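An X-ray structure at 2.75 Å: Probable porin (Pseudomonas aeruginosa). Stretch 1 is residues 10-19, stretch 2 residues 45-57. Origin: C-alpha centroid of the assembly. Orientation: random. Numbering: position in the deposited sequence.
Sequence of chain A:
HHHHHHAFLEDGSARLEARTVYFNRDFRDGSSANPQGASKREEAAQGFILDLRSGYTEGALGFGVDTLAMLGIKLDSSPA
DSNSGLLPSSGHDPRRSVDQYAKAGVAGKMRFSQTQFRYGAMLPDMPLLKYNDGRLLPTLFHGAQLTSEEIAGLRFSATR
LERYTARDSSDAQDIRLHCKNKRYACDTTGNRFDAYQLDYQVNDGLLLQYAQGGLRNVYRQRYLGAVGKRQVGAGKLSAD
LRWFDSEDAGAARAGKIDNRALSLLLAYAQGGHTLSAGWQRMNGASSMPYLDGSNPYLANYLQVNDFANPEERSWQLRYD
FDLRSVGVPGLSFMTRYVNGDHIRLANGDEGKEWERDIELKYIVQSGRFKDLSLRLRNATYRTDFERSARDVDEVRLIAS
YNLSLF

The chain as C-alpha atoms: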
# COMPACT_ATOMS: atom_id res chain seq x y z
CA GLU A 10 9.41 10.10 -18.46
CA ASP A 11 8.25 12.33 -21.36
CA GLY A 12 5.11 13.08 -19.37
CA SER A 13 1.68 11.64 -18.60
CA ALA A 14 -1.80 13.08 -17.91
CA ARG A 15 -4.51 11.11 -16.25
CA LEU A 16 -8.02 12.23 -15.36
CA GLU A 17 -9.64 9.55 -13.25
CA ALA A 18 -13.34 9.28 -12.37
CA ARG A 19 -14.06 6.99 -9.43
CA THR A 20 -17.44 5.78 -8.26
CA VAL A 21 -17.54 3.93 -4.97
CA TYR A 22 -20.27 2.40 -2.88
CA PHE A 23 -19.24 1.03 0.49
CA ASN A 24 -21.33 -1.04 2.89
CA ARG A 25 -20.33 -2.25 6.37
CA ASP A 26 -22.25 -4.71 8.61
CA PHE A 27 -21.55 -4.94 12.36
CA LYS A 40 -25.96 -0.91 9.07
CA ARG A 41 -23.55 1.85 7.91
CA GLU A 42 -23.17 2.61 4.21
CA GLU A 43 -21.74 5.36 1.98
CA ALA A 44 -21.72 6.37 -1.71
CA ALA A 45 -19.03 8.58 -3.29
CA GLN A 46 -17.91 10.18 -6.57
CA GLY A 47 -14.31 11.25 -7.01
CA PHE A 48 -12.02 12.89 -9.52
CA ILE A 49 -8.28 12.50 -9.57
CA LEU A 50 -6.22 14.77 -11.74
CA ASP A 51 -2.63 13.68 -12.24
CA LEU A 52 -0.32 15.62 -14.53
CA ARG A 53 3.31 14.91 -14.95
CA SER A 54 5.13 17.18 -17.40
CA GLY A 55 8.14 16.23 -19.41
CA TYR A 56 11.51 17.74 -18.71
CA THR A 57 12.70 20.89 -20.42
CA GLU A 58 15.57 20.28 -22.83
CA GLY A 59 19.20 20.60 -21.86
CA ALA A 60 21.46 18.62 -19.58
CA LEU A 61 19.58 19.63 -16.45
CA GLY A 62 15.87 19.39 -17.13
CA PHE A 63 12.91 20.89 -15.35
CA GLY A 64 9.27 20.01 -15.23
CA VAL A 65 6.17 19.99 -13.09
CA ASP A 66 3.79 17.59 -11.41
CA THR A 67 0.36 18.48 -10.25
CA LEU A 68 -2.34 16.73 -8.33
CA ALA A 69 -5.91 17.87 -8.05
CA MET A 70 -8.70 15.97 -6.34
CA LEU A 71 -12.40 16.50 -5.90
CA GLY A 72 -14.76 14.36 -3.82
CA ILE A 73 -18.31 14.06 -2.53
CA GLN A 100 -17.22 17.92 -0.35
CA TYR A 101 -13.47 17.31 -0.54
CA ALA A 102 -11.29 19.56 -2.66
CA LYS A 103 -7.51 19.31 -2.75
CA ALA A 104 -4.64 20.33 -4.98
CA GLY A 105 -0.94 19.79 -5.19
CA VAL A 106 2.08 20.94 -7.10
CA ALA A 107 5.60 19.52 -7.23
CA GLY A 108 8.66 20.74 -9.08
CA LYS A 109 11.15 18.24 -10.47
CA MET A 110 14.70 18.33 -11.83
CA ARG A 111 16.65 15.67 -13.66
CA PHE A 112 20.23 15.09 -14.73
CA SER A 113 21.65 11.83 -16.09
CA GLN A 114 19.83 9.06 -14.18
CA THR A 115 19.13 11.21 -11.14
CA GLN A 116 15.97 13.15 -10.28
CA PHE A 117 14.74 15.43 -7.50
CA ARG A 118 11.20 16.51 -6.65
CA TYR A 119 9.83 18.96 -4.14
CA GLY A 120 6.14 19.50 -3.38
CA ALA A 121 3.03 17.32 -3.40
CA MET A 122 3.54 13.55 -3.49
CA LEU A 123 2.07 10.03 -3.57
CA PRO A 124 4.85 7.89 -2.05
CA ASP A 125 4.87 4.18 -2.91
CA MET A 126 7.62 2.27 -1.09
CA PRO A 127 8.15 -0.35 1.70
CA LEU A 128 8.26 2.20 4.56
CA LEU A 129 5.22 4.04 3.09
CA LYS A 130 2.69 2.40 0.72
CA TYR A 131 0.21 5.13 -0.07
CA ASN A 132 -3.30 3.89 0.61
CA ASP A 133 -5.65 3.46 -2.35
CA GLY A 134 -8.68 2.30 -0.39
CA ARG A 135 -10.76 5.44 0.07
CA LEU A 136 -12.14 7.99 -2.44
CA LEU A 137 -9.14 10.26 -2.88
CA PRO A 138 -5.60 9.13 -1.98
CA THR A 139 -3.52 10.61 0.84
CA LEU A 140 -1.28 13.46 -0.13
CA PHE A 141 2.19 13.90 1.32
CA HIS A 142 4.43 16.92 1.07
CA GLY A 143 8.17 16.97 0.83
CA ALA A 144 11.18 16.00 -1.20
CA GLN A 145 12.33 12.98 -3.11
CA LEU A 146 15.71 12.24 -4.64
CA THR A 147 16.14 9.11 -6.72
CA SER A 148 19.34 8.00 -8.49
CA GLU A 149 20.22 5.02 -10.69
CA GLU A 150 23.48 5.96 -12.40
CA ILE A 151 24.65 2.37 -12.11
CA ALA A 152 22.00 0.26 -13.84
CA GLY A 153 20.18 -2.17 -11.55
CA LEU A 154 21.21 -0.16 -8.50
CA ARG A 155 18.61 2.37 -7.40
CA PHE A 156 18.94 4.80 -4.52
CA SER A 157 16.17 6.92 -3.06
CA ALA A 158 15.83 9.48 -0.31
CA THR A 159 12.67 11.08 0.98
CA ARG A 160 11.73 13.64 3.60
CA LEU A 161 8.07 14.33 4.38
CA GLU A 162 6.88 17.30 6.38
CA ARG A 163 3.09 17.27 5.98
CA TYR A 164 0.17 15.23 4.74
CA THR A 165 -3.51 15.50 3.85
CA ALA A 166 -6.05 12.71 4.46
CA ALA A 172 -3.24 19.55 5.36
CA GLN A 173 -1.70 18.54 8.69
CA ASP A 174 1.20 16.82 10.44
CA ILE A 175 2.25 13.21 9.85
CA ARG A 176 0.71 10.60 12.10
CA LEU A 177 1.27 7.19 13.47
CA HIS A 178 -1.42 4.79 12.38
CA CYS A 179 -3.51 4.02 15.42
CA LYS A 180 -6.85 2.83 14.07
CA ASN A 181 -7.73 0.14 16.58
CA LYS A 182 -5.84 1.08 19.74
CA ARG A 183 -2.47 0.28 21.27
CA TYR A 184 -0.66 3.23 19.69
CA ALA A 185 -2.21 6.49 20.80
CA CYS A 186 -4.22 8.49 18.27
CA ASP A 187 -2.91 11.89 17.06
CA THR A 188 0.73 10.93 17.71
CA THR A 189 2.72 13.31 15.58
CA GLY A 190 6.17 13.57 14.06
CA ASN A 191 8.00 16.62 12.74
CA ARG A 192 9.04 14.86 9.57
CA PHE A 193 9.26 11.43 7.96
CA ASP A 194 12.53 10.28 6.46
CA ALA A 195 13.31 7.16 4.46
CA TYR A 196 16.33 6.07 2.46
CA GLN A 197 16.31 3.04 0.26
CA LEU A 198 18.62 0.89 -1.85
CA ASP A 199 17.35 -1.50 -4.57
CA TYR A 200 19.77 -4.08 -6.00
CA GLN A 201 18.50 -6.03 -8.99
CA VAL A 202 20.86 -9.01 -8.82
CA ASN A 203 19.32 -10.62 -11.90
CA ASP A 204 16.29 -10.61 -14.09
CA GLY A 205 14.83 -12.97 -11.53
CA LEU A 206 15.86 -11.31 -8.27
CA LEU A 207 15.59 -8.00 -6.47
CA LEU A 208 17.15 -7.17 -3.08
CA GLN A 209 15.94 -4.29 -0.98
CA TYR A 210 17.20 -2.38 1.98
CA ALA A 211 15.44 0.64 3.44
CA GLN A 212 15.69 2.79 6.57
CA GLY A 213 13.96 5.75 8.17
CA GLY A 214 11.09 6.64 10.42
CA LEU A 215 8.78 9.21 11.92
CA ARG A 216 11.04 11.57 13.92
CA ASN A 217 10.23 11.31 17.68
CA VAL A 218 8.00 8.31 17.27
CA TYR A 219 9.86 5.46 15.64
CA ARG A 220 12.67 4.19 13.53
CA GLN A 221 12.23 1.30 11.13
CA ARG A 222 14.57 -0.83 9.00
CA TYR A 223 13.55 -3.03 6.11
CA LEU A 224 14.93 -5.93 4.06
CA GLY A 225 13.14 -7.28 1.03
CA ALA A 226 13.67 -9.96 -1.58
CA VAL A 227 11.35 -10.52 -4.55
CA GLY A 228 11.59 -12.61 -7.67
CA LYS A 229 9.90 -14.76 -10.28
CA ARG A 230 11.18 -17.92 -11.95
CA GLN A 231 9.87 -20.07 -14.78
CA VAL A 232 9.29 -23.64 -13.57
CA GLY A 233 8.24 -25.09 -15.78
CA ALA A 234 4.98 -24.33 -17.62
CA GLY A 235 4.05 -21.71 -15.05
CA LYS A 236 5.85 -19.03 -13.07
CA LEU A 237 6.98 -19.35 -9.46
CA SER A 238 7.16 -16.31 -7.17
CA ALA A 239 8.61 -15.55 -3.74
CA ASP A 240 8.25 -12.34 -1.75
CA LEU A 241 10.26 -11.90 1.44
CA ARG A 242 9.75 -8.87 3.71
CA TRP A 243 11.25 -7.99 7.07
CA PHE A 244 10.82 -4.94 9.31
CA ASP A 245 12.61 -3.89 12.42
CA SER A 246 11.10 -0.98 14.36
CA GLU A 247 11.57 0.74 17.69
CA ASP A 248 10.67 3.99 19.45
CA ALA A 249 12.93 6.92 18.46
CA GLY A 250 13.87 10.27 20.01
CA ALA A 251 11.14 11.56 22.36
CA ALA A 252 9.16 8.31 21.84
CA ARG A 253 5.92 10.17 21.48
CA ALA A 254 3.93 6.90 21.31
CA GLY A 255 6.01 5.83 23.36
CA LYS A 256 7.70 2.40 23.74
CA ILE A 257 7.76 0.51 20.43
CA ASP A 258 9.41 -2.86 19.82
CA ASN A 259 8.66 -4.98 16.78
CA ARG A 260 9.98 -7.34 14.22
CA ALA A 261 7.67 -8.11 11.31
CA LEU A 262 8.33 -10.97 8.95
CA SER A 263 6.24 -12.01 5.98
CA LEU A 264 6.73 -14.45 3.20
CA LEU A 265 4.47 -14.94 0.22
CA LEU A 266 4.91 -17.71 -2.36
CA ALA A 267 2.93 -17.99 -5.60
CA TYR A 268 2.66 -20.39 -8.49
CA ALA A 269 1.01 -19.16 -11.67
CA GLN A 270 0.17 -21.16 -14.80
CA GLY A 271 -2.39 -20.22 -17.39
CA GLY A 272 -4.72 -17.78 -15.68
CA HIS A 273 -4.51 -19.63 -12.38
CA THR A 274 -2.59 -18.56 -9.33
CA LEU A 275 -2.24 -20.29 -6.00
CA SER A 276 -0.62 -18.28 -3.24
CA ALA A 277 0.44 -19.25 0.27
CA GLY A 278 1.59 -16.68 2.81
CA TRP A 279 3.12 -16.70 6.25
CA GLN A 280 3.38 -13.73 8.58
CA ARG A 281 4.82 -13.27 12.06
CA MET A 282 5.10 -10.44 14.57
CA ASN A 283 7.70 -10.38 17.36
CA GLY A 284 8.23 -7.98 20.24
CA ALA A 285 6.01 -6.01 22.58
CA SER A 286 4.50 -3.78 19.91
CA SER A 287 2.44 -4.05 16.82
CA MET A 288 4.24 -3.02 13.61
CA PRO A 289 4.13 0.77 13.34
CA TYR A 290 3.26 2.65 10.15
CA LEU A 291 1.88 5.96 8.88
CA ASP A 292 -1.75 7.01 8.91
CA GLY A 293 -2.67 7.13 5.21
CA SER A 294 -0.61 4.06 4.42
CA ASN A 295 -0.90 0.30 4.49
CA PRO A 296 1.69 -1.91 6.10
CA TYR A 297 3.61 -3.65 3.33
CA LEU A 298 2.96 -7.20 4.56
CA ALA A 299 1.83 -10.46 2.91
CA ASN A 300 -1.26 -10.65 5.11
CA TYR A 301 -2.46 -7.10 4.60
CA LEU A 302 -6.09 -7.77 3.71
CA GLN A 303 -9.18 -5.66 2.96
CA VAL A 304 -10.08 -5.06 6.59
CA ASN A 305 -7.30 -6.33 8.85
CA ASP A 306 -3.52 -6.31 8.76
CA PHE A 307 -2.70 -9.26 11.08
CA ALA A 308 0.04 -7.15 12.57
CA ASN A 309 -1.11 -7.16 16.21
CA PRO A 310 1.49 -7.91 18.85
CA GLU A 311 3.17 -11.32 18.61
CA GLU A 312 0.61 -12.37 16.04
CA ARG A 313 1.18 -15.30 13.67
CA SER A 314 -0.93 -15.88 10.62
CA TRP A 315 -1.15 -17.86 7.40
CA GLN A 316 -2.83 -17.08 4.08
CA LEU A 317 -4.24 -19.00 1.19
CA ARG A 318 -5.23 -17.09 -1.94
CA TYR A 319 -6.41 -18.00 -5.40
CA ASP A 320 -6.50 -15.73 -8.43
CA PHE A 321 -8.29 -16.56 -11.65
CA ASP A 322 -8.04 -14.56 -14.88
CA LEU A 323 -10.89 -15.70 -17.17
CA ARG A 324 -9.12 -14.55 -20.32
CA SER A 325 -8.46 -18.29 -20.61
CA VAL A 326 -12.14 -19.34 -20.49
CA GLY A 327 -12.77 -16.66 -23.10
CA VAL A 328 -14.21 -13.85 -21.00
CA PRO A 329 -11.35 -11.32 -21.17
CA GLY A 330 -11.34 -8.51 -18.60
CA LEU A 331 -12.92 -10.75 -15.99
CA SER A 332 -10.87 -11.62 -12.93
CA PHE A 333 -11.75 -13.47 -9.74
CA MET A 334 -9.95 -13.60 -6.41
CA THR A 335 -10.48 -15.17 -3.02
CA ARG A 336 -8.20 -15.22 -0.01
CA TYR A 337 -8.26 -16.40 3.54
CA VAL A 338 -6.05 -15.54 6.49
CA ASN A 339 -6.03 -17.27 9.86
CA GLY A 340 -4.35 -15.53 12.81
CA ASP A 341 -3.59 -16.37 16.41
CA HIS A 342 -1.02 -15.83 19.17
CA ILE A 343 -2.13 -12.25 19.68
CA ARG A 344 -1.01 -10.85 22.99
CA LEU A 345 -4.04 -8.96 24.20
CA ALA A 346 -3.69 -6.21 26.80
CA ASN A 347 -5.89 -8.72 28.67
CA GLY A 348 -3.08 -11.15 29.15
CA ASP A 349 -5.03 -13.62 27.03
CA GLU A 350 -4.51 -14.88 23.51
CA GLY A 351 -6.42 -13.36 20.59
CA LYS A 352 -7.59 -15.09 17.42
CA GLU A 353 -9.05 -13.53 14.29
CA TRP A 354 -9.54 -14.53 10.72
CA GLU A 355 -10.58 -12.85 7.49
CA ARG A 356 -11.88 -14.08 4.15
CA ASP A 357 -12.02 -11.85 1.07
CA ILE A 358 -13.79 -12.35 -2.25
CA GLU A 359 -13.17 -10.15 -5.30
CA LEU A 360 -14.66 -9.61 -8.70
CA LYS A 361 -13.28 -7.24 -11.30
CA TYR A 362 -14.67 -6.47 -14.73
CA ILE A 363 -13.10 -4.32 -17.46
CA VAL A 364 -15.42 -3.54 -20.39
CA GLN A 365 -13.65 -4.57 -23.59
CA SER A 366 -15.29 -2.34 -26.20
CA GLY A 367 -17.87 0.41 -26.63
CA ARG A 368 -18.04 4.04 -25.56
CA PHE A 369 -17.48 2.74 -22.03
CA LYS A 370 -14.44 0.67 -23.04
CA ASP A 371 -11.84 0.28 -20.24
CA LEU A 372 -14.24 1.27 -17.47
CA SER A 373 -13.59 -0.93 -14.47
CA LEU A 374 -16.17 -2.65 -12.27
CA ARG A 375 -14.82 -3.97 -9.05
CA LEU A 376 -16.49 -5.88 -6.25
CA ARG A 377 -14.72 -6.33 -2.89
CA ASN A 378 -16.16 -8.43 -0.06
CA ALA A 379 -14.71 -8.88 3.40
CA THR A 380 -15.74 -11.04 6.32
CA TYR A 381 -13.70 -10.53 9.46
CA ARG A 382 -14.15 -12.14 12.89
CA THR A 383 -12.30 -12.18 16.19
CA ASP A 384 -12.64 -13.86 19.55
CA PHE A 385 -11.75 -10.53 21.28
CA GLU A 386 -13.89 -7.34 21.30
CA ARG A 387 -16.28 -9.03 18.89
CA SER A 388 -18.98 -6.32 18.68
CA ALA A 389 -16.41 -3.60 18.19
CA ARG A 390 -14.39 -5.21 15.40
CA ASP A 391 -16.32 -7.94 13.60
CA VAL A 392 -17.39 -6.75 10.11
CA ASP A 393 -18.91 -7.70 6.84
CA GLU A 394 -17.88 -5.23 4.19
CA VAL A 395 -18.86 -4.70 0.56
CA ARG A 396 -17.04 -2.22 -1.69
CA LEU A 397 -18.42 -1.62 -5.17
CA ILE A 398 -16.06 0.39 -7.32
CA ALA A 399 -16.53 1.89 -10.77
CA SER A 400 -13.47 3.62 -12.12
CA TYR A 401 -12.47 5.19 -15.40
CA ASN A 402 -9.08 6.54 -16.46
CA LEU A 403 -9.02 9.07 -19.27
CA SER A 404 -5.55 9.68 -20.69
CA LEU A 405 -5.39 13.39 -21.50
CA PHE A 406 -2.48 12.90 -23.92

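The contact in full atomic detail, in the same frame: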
# COMPACT_ATOMS: atom_id res chain seq x y z
N GLU A 10 10.36 10.31 -17.38
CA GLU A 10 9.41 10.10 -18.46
C GLU A 10 9.39 11.28 -19.46
O GLU A 10 10.14 12.26 -19.29
CB GLU A 10 8.01 9.86 -17.88
N ASP A 11 8.55 11.18 -20.50
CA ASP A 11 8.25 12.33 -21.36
C ASP A 11 6.79 12.72 -21.11
O ASP A 11 6.04 13.04 -22.04
CB ASP A 11 8.56 12.06 -22.85
N GLY A 12 6.41 12.64 -19.84
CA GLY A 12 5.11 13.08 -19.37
C GLY A 12 4.03 12.03 -19.29
O GLY A 12 4.19 10.91 -19.77
N SER A 13 2.92 12.41 -18.66
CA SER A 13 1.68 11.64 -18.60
C SER A 13 0.58 12.56 -18.05
O SER A 13 0.87 13.48 -17.27
CB SER A 13 1.84 10.37 -17.73
OG SER A 13 1.72 10.62 -16.32
N ALA A 14 -0.67 12.31 -18.43
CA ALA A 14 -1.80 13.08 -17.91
C ALA A 14 -3.03 12.18 -17.79
O ALA A 14 -3.42 11.49 -18.73
CB ALA A 14 -2.09 14.30 -18.76
N ARG A 15 -3.65 12.20 -16.63
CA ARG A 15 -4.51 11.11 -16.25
C ARG A 15 -5.68 11.63 -15.43
O ARG A 15 -5.56 11.84 -14.23
CB ARG A 15 -3.67 10.11 -15.44
CG ARG A 15 -4.17 8.69 -15.41
CD ARG A 15 -4.51 8.17 -16.80
NE ARG A 15 -3.35 7.91 -17.64
CZ ARG A 15 -3.30 6.95 -18.56
NH1 ARG A 15 -4.34 6.14 -18.74
NH2 ARG A 15 -2.21 6.79 -19.30
N LEU A 16 -6.81 11.86 -16.08
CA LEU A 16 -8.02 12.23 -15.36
C LEU A 16 -8.83 10.99 -14.99
O LEU A 16 -9.28 10.26 -15.86
CB LEU A 16 -8.90 13.18 -16.16
CG LEU A 16 -10.23 13.43 -15.45
CD1 LEU A 16 -10.03 14.05 -14.02
CD2 LEU A 16 -11.16 14.27 -16.33
N GLU A 17 -9.00 10.77 -13.70
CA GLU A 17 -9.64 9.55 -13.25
C GLU A 17 -10.97 9.86 -12.56
O GLU A 17 -11.04 10.74 -11.70
CB GLU A 17 -8.69 8.78 -12.33
N ALA A 18 -12.02 9.17 -12.99
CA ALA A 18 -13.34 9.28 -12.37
C ALA A 18 -13.61 8.00 -11.58
O ALA A 18 -13.44 6.90 -12.08
CB ALA A 18 -14.39 9.51 -13.42
N ARG A 19 -13.98 8.14 -10.31
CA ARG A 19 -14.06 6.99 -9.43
C ARG A 19 -15.39 6.99 -8.72
O ARG A 19 -15.72 7.94 -8.00
CB ARG A 19 -12.92 6.97 -8.42
N ALA A 45 -19.97 7.49 -3.02
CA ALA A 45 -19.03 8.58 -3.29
C ALA A 45 -18.59 8.70 -4.75
O ALA A 45 -18.39 7.70 -5.42
CB ALA A 45 -17.82 8.44 -2.38
N GLN A 46 -18.46 9.93 -5.23
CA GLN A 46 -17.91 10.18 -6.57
C GLN A 46 -16.65 11.03 -6.48
O GLN A 46 -16.64 12.07 -5.84
CB GLN A 46 -18.93 10.83 -7.51
CG GLN A 46 -18.34 11.35 -8.83
CD GLN A 46 -17.69 10.26 -9.68
OE1 GLN A 46 -18.27 9.19 -9.88
NE2 GLN A 46 -16.49 10.53 -10.19
N GLY A 47 -15.58 10.57 -7.12
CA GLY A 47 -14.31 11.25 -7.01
C GLY A 47 -13.65 11.53 -8.34
O GLY A 47 -13.91 10.85 -9.34
N PHE A 48 -12.79 12.54 -8.34
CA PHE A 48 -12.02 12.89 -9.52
C PHE A 48 -10.56 13.11 -9.18
O PHE A 48 -10.21 13.93 -8.33
CB PHE A 48 -12.62 14.12 -10.18
CG PHE A 48 -14.01 13.89 -10.67
CD1 PHE A 48 -14.23 13.25 -11.88
CD2 PHE A 48 -15.09 14.23 -9.88
CE1 PHE A 48 -15.52 13.00 -12.32
CE2 PHE A 48 -16.39 13.98 -10.31
CZ PHE A 48 -16.60 13.36 -11.53
N ILE A 49 -9.69 12.34 -9.83
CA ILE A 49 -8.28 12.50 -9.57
C ILE A 49 -7.57 13.01 -10.79
O ILE A 49 -7.56 12.35 -11.83
CB ILE A 49 -7.58 11.21 -9.18
CG1 ILE A 49 -8.54 10.26 -8.44
CG2 ILE A 49 -6.32 11.55 -8.38
CD1 ILE A 49 -8.67 10.54 -6.97
N LEU A 50 -6.97 14.18 -10.65
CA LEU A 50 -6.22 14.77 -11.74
C LEU A 50 -4.73 14.58 -11.46
O LEU A 50 -4.23 14.94 -10.40
CB LEU A 50 -6.58 16.25 -11.84
CG LEU A 50 -6.16 17.00 -13.08
CD1 LEU A 50 -4.77 17.55 -12.87
CD2 LEU A 50 -6.22 16.05 -14.27
N ASP A 51 -4.04 13.98 -12.40
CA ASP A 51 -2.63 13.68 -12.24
C ASP A 51 -1.89 14.10 -13.50
O ASP A 51 -2.07 13.51 -14.57
CB ASP A 51 -2.41 12.19 -12.02
CG ASP A 51 -0.97 11.77 -12.31
OD1 ASP A 51 -0.15 11.88 -11.38
OD2 ASP A 51 -0.67 11.37 -13.48
N LEU A 52 -1.05 15.12 -13.38
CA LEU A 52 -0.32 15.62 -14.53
C LEU A 52 1.13 15.59 -14.23
O LEU A 52 1.59 16.21 -13.26
CB LEU A 52 -0.68 17.07 -14.79
CG LEU A 52 -1.85 17.46 -15.66
CD1 LEU A 52 -2.95 16.42 -15.67
CD2 LEU A 52 -2.35 18.80 -15.17
N ARG A 53 1.87 14.88 -15.06
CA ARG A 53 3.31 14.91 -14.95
C ARG A 53 3.86 15.47 -16.25
O ARG A 53 3.66 14.87 -17.31
CB ARG A 53 3.84 13.51 -14.73
CG ARG A 53 2.87 12.60 -14.02
CD ARG A 53 2.66 13.06 -12.59
NE ARG A 53 2.23 11.96 -11.74
CZ ARG A 53 3.00 10.92 -11.42
NH1 ARG A 53 4.24 10.85 -11.89
NH2 ARG A 53 2.54 9.97 -10.63
N SER A 54 4.54 16.61 -16.18
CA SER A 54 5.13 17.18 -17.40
C SER A 54 6.32 16.36 -17.86
O SER A 54 6.78 15.44 -17.18
CB SER A 54 5.58 18.62 -17.16
OG SER A 54 6.72 18.64 -16.29
N GLY A 55 6.82 16.68 -19.04
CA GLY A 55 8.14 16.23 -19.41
C GLY A 55 9.21 17.13 -18.80
O GLY A 55 8.95 18.04 -17.99
N TYR A 56 10.46 16.87 -19.16
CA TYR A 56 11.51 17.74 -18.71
C TYR A 56 11.88 18.70 -19.84
O TYR A 56 11.93 18.30 -21.01
CB TYR A 56 12.72 16.91 -18.24
CG TYR A 56 12.50 16.26 -16.89
CD1 TYR A 56 12.70 16.98 -15.72
CD2 TYR A 56 12.07 14.94 -16.78
CE1 TYR A 56 12.49 16.41 -14.48
CE2 TYR A 56 11.87 14.35 -15.54
CZ TYR A 56 12.08 15.09 -14.39
OH TYR A 56 11.87 14.54 -13.15
N THR A 57 12.10 19.95 -19.49
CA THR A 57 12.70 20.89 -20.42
C THR A 57 14.01 20.33 -20.96
O THR A 57 14.67 19.49 -20.34
CB THR A 57 12.93 22.28 -19.77
OG1 THR A 57 13.76 22.15 -18.60
CG2 THR A 57 11.62 22.90 -19.37
O HOH W 1 11.01 14.87 -21.42

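The most unusual feature of this contact lies at Gly12, just before Ser13 pairs with Arg53. Its CA sits only 3.1 Å from the O of Arg53, and its phi/psi of 94°/170° would jam a CB against the carbonyl oxygen of the preceding residue. An ideal CB would also lie 3.2 Å from Arg53 O, so glycine suits this place on two counts.

Beyond it the two strands run antiparallel, their axes 170° apart, in unbroken register. Four pairs each exchange two backbone hydrogen bonds. Ser13 N donates to Arg53 O (2.9 Å) and Arg53 N to Ser13 O (2.8 Å); Glu17 and Ile49 are joined equally tightly, with both N to O distances at 2.8 Å. Arg19 and Gly47 form the fourth such pair, Arg19 N to Gly47 O at 2.9 Å and Gly47 N to Arg19 O at 2.8 Å, and both strands run on past it. The Arg15 pair is looser, Asp51 N reaching Arg15 O at 3.2 Å. Between these rungs lie CA-H...O contacts, the shortest from Phe48 CA to Glu17 O at 3.2 Å.

Side chains alternate between the two faces. On one, small residues meet larger apolar ones: Ala14 CB packs against Leu52 CD1 at 3.8 Å, and Ala18 CB lies 3.8 Å from Phe48 CE1. Between them Leu16 CD1 approaches Leu50 CD2 at 4.3 Å. Such an apolar row suits the lipid-facing side of a porin barrel.

The other face is more polar near the Ser13 end. Asp51 and Arg53, two apart on one strand, project to the same side and form a salt bridge, with a very short 2.4 Å between Arg53 NE and Asp51 OD1. The small Ser13 side chain packs closely against its partner, its OG 3.2 Å from Arg53 CG.

Past this end of the pairing, one water accepts a hydrogen bond from Tyr56 N at 3.1 Å and donates a weak one to Glu10 O at 3.5 Å, linking the stretches beyond the ladder.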